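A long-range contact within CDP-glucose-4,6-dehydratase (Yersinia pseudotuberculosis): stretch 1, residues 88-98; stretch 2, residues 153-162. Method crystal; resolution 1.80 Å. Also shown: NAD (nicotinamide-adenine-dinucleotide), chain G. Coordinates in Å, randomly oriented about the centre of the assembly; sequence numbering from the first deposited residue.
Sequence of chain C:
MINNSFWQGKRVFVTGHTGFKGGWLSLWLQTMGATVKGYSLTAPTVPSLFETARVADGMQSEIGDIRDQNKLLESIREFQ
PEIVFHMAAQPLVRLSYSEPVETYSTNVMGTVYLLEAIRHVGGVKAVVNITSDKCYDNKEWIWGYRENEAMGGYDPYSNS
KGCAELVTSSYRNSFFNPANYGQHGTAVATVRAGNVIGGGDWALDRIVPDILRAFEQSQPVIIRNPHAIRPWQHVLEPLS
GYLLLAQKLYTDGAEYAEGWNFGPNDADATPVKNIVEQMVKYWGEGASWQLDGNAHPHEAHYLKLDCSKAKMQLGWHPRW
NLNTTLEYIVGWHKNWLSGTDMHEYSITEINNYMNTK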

ATOM      1  N   ALA C  88      -4.559 -25.652  18.749  1.00 16.59           N
ATOM      2  CA  ALA C  88      -3.399 -25.923  19.587  1.00 17.93           C
ATOM      3  C   ALA C  88      -2.244 -24.997  19.207  1.00 16.64           C
ATOM      4  O   ALA C  88      -1.919 -24.836  18.027  1.00 15.89           O
ATOM      5  CB  ALA C  88      -2.967 -27.382  19.447  1.00 16.62           C
ATOM      6  N   ALA C  89      -1.631 -24.391  20.217  1.00 16.29           N
ATOM      7  CA  ALA C  89      -0.514 -23.490  19.996  1.00 15.14           C
ATOM      8  C   ALA C  89       0.050 -23.008  21.325  1.00 15.00           C
ATOM      9  O   ALA C  89      -0.594 -23.151  22.361  1.00 16.77           O
ATOM     10  CB  ALA C  89      -0.978 -22.281  19.169  1.00 15.34           C
ATOM     11  N   GLN C  90       1.262 -22.459  21.281  1.00 16.99           N
ATOM     12  CA  GLN C  90       1.907 -21.862  22.456  1.00 16.05           C
ATOM     13  C   GLN C  90       1.314 -20.461  22.271  1.00 15.39           C
ATOM     14  O   GLN C  90       1.758 -19.698  21.406  1.00 15.21           O
ATOM     15  CB  GLN C  90       3.427 -21.845  22.272  1.00 16.11           C
ATOM     16  CG  GLN C  90       4.233 -21.469  23.512  1.00 16.67           C
ATOM     17  CD  GLN C  90       3.833 -20.123  24.080  1.00 16.07           C
ATOM     18  OE1 GLN C  90       2.865 -20.019  24.822  1.00 16.82           O
ATOM     19  NE2 GLN C  90       4.573 -19.079  23.717  1.00 15.79           N
ATOM     20  N   PRO C  91       0.295 -20.111  23.070  1.00 20.39           N
ATOM     21  CA  PRO C  91      -0.389 -18.819  22.984  1.00 20.57           C
ATOM     22  C   PRO C  91       0.103 -17.622  23.777  1.00 16.69           C
ATOM     23  O   PRO C  91      -0.500 -16.556  23.680  1.00 16.37           O
ATOM     24  CB  PRO C  91      -1.797 -19.188  23.404  1.00 19.42           C
ATOM     25  CG  PRO C  91      -1.497 -20.059  24.606  1.00 22.40           C
ATOM     26  CD  PRO C  91      -0.317 -20.936  24.129  1.00 18.81           C
ATOM     27  N   LEU C  92       1.173 -17.776  24.551  1.00 19.32           N
ATOM     28  CA  LEU C  92       1.655 -16.675  25.380  1.00 19.86           C
ATOM     29  C   LEU C  92       2.836 -15.879  24.831  1.00 20.00           C
ATOM     30  O   LEU C  92       3.881 -16.445  24.496  1.00 18.22           O
ATOM     31  CB  LEU C  92       2.009 -17.210  26.768  1.00 24.00           C
ATOM     32  CG  LEU C  92       0.913 -18.015  27.474  1.00 26.91           C
ATOM     33  CD1 LEU C  92       1.431 -18.493  28.822  1.00 28.42           C
ATOM     34  CD2 LEU C  92      -0.333 -17.154  27.648  1.00 28.66           C
ATOM     35  N   VAL C  93       2.679 -14.560  24.768  1.00 19.46           N
ATOM     36  CA  VAL C  93       3.738 -13.688  24.274  1.00 23.45           C
ATOM     37  C   VAL C  93       4.918 -13.730  25.244  1.00 23.19           C
ATOM     38  O   VAL C  93       6.066 -13.933  24.840  1.00 22.70           O
ATOM     39  CB  VAL C  93       3.248 -12.217  24.139  1.00 22.84           C
ATOM     40  CG1 VAL C  93       4.419 -11.300  23.825  1.00 23.93           C
ATOM     41  CG2 VAL C  93       2.208 -12.110  23.037  1.00 22.58           C
ATOM     42  N   ARG C  94       4.624 -13.536  26.527  1.00 26.72           N
ATOM     43  CA  ARG C  94       5.652 -13.544  27.559  1.00 32.39           C
ATOM     44  C   ARG C  94       6.543 -14.770  27.434  1.00 27.31           C
ATOM     45  O   ARG C  94       7.762 -14.658  27.318  1.00 26.45           O
ATOM     46  CB  ARG C  94       5.000 -13.536  28.937  1.00 43.27           C
ATOM     47  CG  ARG C  94       5.966 -13.699  30.093  1.00 58.79           C
ATOM     48  CD  ARG C  94       5.187 -14.002  31.350  1.00 67.45           C
ATOM     49  NE  ARG C  94       4.098 -13.049  31.512  1.00 70.45           N
ATOM     50  CZ  ARG C  94       3.031 -13.249  32.274  1.00 70.95           C
ATOM     51  NH1 ARG C  94       2.897 -14.379  32.956  1.00 70.51           N
ATOM     52  NH2 ARG C  94       2.092 -12.316  32.344  1.00 71.01           N
ATOM     53  N   LEU C  95       5.931 -15.945  27.454  1.00 21.96           N
ATOM     54  CA  LEU C  95       6.688 -17.179  27.351  1.00 22.83           C
ATOM     55  C   LEU C  95       7.517 -17.281  26.069  1.00 21.80           C
ATOM     56  O   LEU C  95       8.626 -17.829  26.091  1.00 20.43           O
ATOM     57  CB  LEU C  95       5.756 -18.385  27.449  1.00 22.23           C
ATOM     58  CG  LEU C  95       6.481 -19.734  27.511  1.00 24.77           C
ATOM     59  CD1 LEU C  95       7.370 -19.772  28.758  1.00 25.10           C
ATOM     60  CD2 LEU C  95       5.468 -20.871  27.529  1.00 23.72           C
ATOM     61  N   SER C  96       6.992 -16.758  24.961  1.00 18.90           N
ATOM     62  CA  SER C  96       7.703 -16.831  23.684  1.00 20.49           C
ATOM     63  C   SER C  96       9.062 -16.137  23.749  1.00 20.36           C
ATOM     64  O   SER C  96       9.960 -16.444  22.964  1.00 18.96           O
ATOM     65  CB  SER C  96       6.865 -16.223  22.550  1.00 21.13           C
ATOM     66  OG  SER C  96       6.836 -14.805  22.602  1.00 17.95           O
ATOM     67  N   TYR C  97       9.218 -15.204  24.685  1.00 19.61           N
ATOM     68  CA  TYR C  97      10.492 -14.513  24.835  1.00 21.66           C
ATOM     69  C   TYR C  97      11.527 -15.407  25.505  1.00 20.32           C
ATOM     70  O   TYR C  97      12.721 -15.290  25.230  1.00 21.49           O
ATOM     71  CB  TYR C  97      10.330 -13.222  25.649  1.00 22.70           C
ATOM     72  CG  TYR C  97       9.818 -12.062  24.831  1.00 23.51           C
ATOM     73  CD1 TYR C  97       8.537 -11.552  25.025  1.00 23.77           C
ATOM     74  CD2 TYR C  97      10.622 -11.473  23.857  1.00 24.18           C
ATOM     75  CE1 TYR C  97       8.068 -10.478  24.264  1.00 23.88           C
ATOM     76  CE2 TYR C  97      10.169 -10.407  23.102  1.00 24.23           C
ATOM     77  CZ  TYR C  97       8.896  -9.911  23.308  1.00 23.39           C
ATOM     78  OH  TYR C  97       8.475  -8.830  22.577  1.00 25.21           O
ATOM     79  N   SER C  98      11.079 -16.302  26.380  1.00 22.59           N
ATOM     80  CA  SER C  98      12.013 -17.192  27.061  1.00 24.76           C
ATOM     81  C   SER C  98      12.138 -18.538  26.354  1.00 19.98           C
ATOM     82  O   SER C  98      13.123 -19.245  26.536  1.00 19.93           O
ATOM     83  CB  SER C  98      11.587 -17.408  28.516  1.00 26.93           C
ATOM     84  OG  SER C  98      10.308 -18.000  28.592  1.00 34.33           O
TER
HETATM   85  PA  NAD G 360      -4.995 -22.156  26.005  1.00 19.30           P
HETATM   86  O1A NAD G 360      -3.613 -22.127  26.533  1.00 17.42           O
HETATM   87  O2A NAD G 360      -6.098 -22.226  27.000  1.00 16.65           O
HETATM   88  O5B NAD G 360      -5.182 -23.378  24.978  1.00 17.95           O
HETATM   89  C5B NAD G 360      -4.047 -23.810  24.190  1.00 20.21           C
HETATM   90  C4B NAD G 360      -4.212 -25.264  23.745  1.00 18.90           C
HETATM   91  O4B NAD G 360      -2.991 -25.505  23.009  1.00 19.17           O
HETATM   92  C3B NAD G 360      -4.202 -26.246  24.906  1.00 17.88           C
HETATM   93  O3B NAD G 360      -5.317 -27.139  24.713  1.00 15.33           O
HETATM   94  C2B NAD G 360      -2.840 -26.902  24.778  1.00 17.82           C
HETATM   95  O2B NAD G 360      -2.787 -28.242  25.343  1.00 18.41           O
HETATM   96  C1B NAD G 360      -2.604 -26.823  23.292  1.00 18.30           C
HETATM   97  N9A NAD G 360      -1.202 -26.987  22.939  1.00 19.67           N
HETATM   98  C8A NAD G 360      -0.172 -26.109  23.151  1.00 19.70           C
HETATM   99  N7A NAD G 360       1.005 -26.559  22.723  1.00 19.19           N
HETATM  100  C5A NAD G 360       0.715 -27.806  22.206  1.00 20.48           C
HETATM  101  C6A NAD G 360       1.536 -28.786  21.607  1.00 19.75           C
HETATM  102  N6A NAD G 360       2.835 -28.699  21.408  1.00 21.75           N
HETATM  103  N1A NAD G 360       0.936 -29.945  21.189  1.00 21.22           N
HETATM  104  C2A NAD G 360      -0.417 -30.069  21.384  1.00 19.89           C
HETATM  105  N3A NAD G 360      -1.276 -29.232  21.925  1.00 20.28           N
HETATM  106  C4A NAD G 360      -0.642 -28.095  22.326  1.00 19.51           C
HETATM  107  O3  NAD G 360      -5.184 -20.921  25.070  1.00 18.33           O
HETATM  108  PN  NAD G 360      -6.488 -20.396  24.233  1.00 24.80           P
HETATM  109  O1N NAD G 360      -6.792 -19.088  24.819  1.00 20.03           O
HETATM  110  O2N NAD G 360      -7.581 -21.388  24.402  1.00 20.63           O
HETATM  111  O5D NAD G 360      -5.917 -20.223  22.768  1.00 22.27           O
HETATM  112  C5D NAD G 360      -6.498 -21.035  21.742  1.00 19.96           C
HETATM  113  C4D NAD G 360      -5.894 -20.682  20.397  1.00 20.25           C
HETATM  114  O4D NAD G 360      -6.327 -19.305  20.142  1.00 18.53           O
HETATM  115  C3D NAD G 360      -4.372 -20.633  20.261  1.00 19.84           C
HETATM  116  O3D NAD G 360      -4.033 -20.951  18.896  1.00 18.57           O
HETATM  117  C2D NAD G 360      -4.068 -19.176  20.579  1.00 18.41           C
HETATM  118  O2D NAD G 360      -2.785 -18.801  20.050  1.00 14.64           O
HETATM  119  C1D NAD G 360      -5.210 -18.487  19.880  1.00 20.09           C
HETATM  120  N1N NAD G 360      -5.428 -17.134  20.380  1.00 19.94           N
HETATM  121  C2N NAD G 360      -6.050 -16.871  21.613  1.00 19.79           C
HETATM  122  C3N NAD G 360      -6.335 -15.469  22.051  1.00 21.71           C
HETATM  123  C7N NAD G 360      -7.040 -15.282  23.331  1.00 22.33           C
HETATM  124  O7N NAD G 360      -7.288 -14.113  23.665  1.00 21.74           O
HETATM  125  N7N NAD G 360      -7.418 -16.302  24.130  1.00 21.40           N
HETATM  126  C4N NAD G 360      -5.805 -14.327  21.213  1.00 21.57           C
HETATM  127  C5N NAD G 360      -5.145 -14.784  19.951  1.00 21.82           C
HETATM  128  C6N NAD G 360      -4.984 -16.037  19.581  1.00 20.82           C
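Stretch 2, residues 153-162: GYDPYSNSKG

Stretch 2 (residues 153-162) packs across stretch 1 (residues 88-98) within a single chain, the touching residues lying at least 57 positions apart in sequence. It enters as a short loop, Gly153 to Asp155, and turns into a helix at Pro156 that continues beyond Gly162. Stretch 1 runs as a loop from Ala88 to Leu92 and then coils into a weakly bonded helix, about 93-98. The two helix axes cross nearly at right angles, 96° between their N-to-C directions, with a closest approach of 8.5 Å. The backbones come nearest at Val93 and Tyr157 (CA to CA 5.2 Å) and at Ser96 and Pro156 (CA to CA 5.4 Å); together the stretches bury 469 Å².

Along stretch 1, Ala88 does not touch stretch 2, but Ala89 points its CB toward it and meets the end of Lys161, CB to NZ 3.5 Å. The lysine chain is long enough to span backbones that are still 9.2 Å apart between Ala89 CA and Lys161 CA. Both residues also hold NAD: Ala89 N donates to O4B of NAD at 3.3 Å, and Lys161 NZ donates to O3D of NAD at 2.9 Å and, weakly, to O2D of NAD at 3.2 Å.

Gln90 folds its side chain back on its own loop, its OE1 accepting from Leu92 N (2.8 Å) and its NE2 donating to Leu92 O (2.8 Å). Its carbonyl O instead faces the edge of the Tyr157 ring, 3.3 Å from Tyr157 CD1. The carbonyl O of Pro91 lies over a face of the same ring, 3.6 Å from Tyr157 CE1, although the CA-to-CB bond of Pro91 points away from stretch 2. One water ties this corner together, lying 2.8 Å from Pro91 O, to which it donates, 2.5 Å from Tyr157 OH and 2.9 Å from O2D of NAD. The CA-to-CB bond of Leu92 also points away; its O lies 3.9 Å from Tyr157 CB.

Val93 CG2 packs against Tyr157 CD2 at 3.4 Å, and both methyls lie near the Asp155 carboxylate, CG1 3.5 Å and CG2 3.6 Å from Asp155 OD2. That carboxylate caps the stretch 2 helix, Asp155 OD2 accepting from Ser158 N at 2.8 Å. Arg94 and Leu95 make no contact.

Ser96 points directly at the start of the stretch 2 helix. Its OG donates to Val93 O within its own turn (2.5 Å) and accepts a weak hydrogen bond from Tyr157 N (3.2 Å), so a single hydroxyl links the two backbones. Its carbonyl O rests 3.5 Å from Pro156 CG.

Tyr97 leaves the backbone sideways, yet its ring reaches the stretch 2 loop. Pro156 CD covers one ring face, 4.1 Å from Tyr97 CE2, and Tyr97 OH comes within 3.3 Å of Asp155 CB and 3.5 Å of Tyr154 CD2, at the edge of the Tyr154 ring. Ser98, beyond the contact, bonds through OG to Leu95 O at 3.0 Å.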

ATOM      1  N   GLY C 153       4.872  -9.649  12.954  1.00 16.76           N
ATOM      2  CA  GLY C 153       4.842  -9.884  14.385  1.00 17.43           C
ATOM      3  C   GLY C 153       6.181  -9.545  15.011  1.00 17.46           C
ATOM      4  O   GLY C 153       7.230  -9.978  14.527  1.00 16.17           O
ATOM      5  N   TYR C 154       6.137  -8.787  16.100  1.00 18.47           N
ATOM      6  CA  TYR C 154       7.334  -8.342  16.812  1.00 21.51           C
ATOM      7  C   TYR C 154       7.961  -9.455  17.646  1.00 18.41           C
ATOM      8  O   TYR C 154       9.114  -9.832  17.434  1.00 17.39           O
ATOM      9  CB  TYR C 154       6.961  -7.171  17.719  1.00 27.80           C
ATOM     10  CG  TYR C 154       8.124  -6.511  18.416  1.00 35.87           C
ATOM     11  CD1 TYR C 154       8.956  -5.621  17.737  1.00 39.95           C
ATOM     12  CD2 TYR C 154       8.377  -6.754  19.764  1.00 39.77           C
ATOM     13  CE1 TYR C 154      10.013  -4.982  18.391  1.00 42.07           C
ATOM     14  CE2 TYR C 154       9.428  -6.122  20.425  1.00 42.08           C
ATOM     15  CZ  TYR C 154      10.240  -5.238  19.734  1.00 42.40           C
ATOM     16  OH  TYR C 154      11.268  -4.599  20.396  1.00 44.17           O
ATOM     17  N   ASP C 155       7.192  -9.963  18.603  1.00 15.35           N
ATOM     18  CA  ASP C 155       7.642 -11.029  19.487  1.00 17.42           C
ATOM     19  C   ASP C 155       7.509 -12.381  18.785  1.00 16.71           C
ATOM     20  O   ASP C 155       6.775 -12.510  17.802  1.00 15.85           O
ATOM     21  CB  ASP C 155       6.786 -11.042  20.749  1.00 16.47           C
ATOM     22  CG  ASP C 155       5.324 -11.255  20.433  1.00 18.08           C
ATOM     23  OD1 ASP C 155       4.666 -10.281  20.014  1.00 19.90           O
ATOM     24  OD2 ASP C 155       4.846 -12.399  20.576  1.00 18.99           O
ATOM     25  N   PRO C 156       8.209 -13.409  19.292  1.00 16.02           N
ATOM     26  CA  PRO C 156       8.167 -14.753  18.707  1.00 17.07           C
ATOM     27  C   PRO C 156       6.757 -15.333  18.556  1.00 15.69           C
ATOM     28  O   PRO C 156       6.462 -15.992  17.552  1.00 16.77           O
ATOM     29  CB  PRO C 156       9.038 -15.566  19.657  1.00 17.77           C
ATOM     30  CG  PRO C 156      10.077 -14.551  20.077  1.00 18.54           C
ATOM     31  CD  PRO C 156       9.231 -13.332  20.354  1.00 17.18           C
ATOM     32  N   TYR C 157       5.894 -15.095  19.540  1.00 15.15           N
ATOM     33  CA  TYR C 157       4.526 -15.607  19.469  1.00 15.34           C
ATOM     34  C   TYR C 157       3.783 -14.973  18.291  1.00 15.87           C
ATOM     35  O   TYR C 157       3.278 -15.680  17.410  1.00 14.00           O
ATOM     36  CB  TYR C 157       3.756 -15.314  20.762  1.00 17.19           C
ATOM     37  CG  TYR C 157       2.255 -15.344  20.565  1.00 20.20           C
ATOM     38  CD1 TYR C 157       1.571 -16.551  20.418  1.00 21.58           C
ATOM     39  CD2 TYR C 157       1.528 -14.156  20.460  1.00 23.46           C
ATOM     40  CE1 TYR C 157       0.195 -16.574  20.165  1.00 23.56           C
ATOM     41  CE2 TYR C 157       0.158 -14.166  20.207  1.00 25.37           C
ATOM     42  CZ  TYR C 157      -0.501 -15.376  20.060  1.00 24.19           C
ATOM     43  OH  TYR C 157      -1.849 -15.375  19.796  1.00 27.32           O
ATOM     44  N   SER C 158       3.711 -13.644  18.288  1.00 13.03           N
ATOM     45  CA  SER C 158       3.026 -12.919  17.222  1.00 15.94           C
ATOM     46  C   SER C 158       3.611 -13.312  15.870  1.00 15.75           C
ATOM     47  O   SER C 158       2.880 -13.619  14.924  1.00 13.38           O
ATOM     48  CB  SER C 158       3.172 -11.401  17.424  1.00 16.01           C
ATOM     49  OG  SER C 158       2.585 -10.991  18.645  1.00 15.06           O
ATOM     50  N   ASN C 159       4.936 -13.327  15.793  1.00 12.86           N
ATOM     51  CA  ASN C 159       5.610 -13.659  14.547  1.00 13.88           C
ATOM     52  C   ASN C 159       5.345 -15.100  14.098  1.00 13.59           C
ATOM     53  O   ASN C 159       5.193 -15.364  12.899  1.00 14.31           O
ATOM     54  CB  ASN C 159       7.116 -13.407  14.687  1.00 14.28           C
ATOM     55  CG  ASN C 159       7.831 -13.414  13.351  1.00 14.94           C
ATOM     56  OD1 ASN C 159       8.378 -14.437  12.930  1.00 12.57           O
ATOM     57  ND2 ASN C 159       7.815 -12.272  12.668  1.00 12.59           N
ATOM     58  N   SER C 160       5.282 -16.030  15.051  1.00 13.29           N
ATOM     59  CA  SER C 160       5.025 -17.424  14.705  1.00 12.93           C
ATOM     60  C   SER C 160       3.627 -17.548  14.108  1.00 13.32           C
ATOM     61  O   SER C 160       3.389 -18.410  13.260  1.00 13.94           O
ATOM     62  CB  SER C 160       5.158 -18.337  15.931  1.00 12.16           C
ATOM     63  OG  SER C 160       4.074 -18.203  16.829  1.00 12.96           O
ATOM     64  N   LYS C 161       2.711 -16.682  14.539  1.00 10.49           N
ATOM     65  CA  LYS C 161       1.341 -16.710  14.020  1.00 14.87           C
ATOM     66  C   LYS C 161       1.329 -16.133  12.607  1.00 14.41           C
ATOM     67  O   LYS C 161       0.565 -16.584  11.743  1.00 10.79           O
ATOM     68  CB  LYS C 161       0.398 -15.938  14.953  1.00 13.62           C
ATOM     69  CG  LYS C 161       0.125 -16.665  16.282  1.00 15.39           C
ATOM     70  CD  LYS C 161      -0.675 -17.957  16.050  1.00 14.30           C
ATOM     71  CE  LYS C 161      -1.127 -18.596  17.362  1.00 16.42           C
ATOM     72  NZ  LYS C 161      -2.093 -19.705  17.112  1.00 17.39           N
ATOM     73  N   GLY C 162       2.184 -15.138  12.374  1.00 10.66           N
ATOM     74  CA  GLY C 162       2.306 -14.565  11.045  1.00 10.40           C
ATOM     75  C   GLY C 162       2.841 -15.670  10.134  1.00 12.06           C
ATOM     76  O   GLY C 162       2.401 -15.824   8.993  1.00 12.92           O
TER
HETATM   77  O   HOH W   1      -2.636 -16.570  21.889  1.00 19.76           O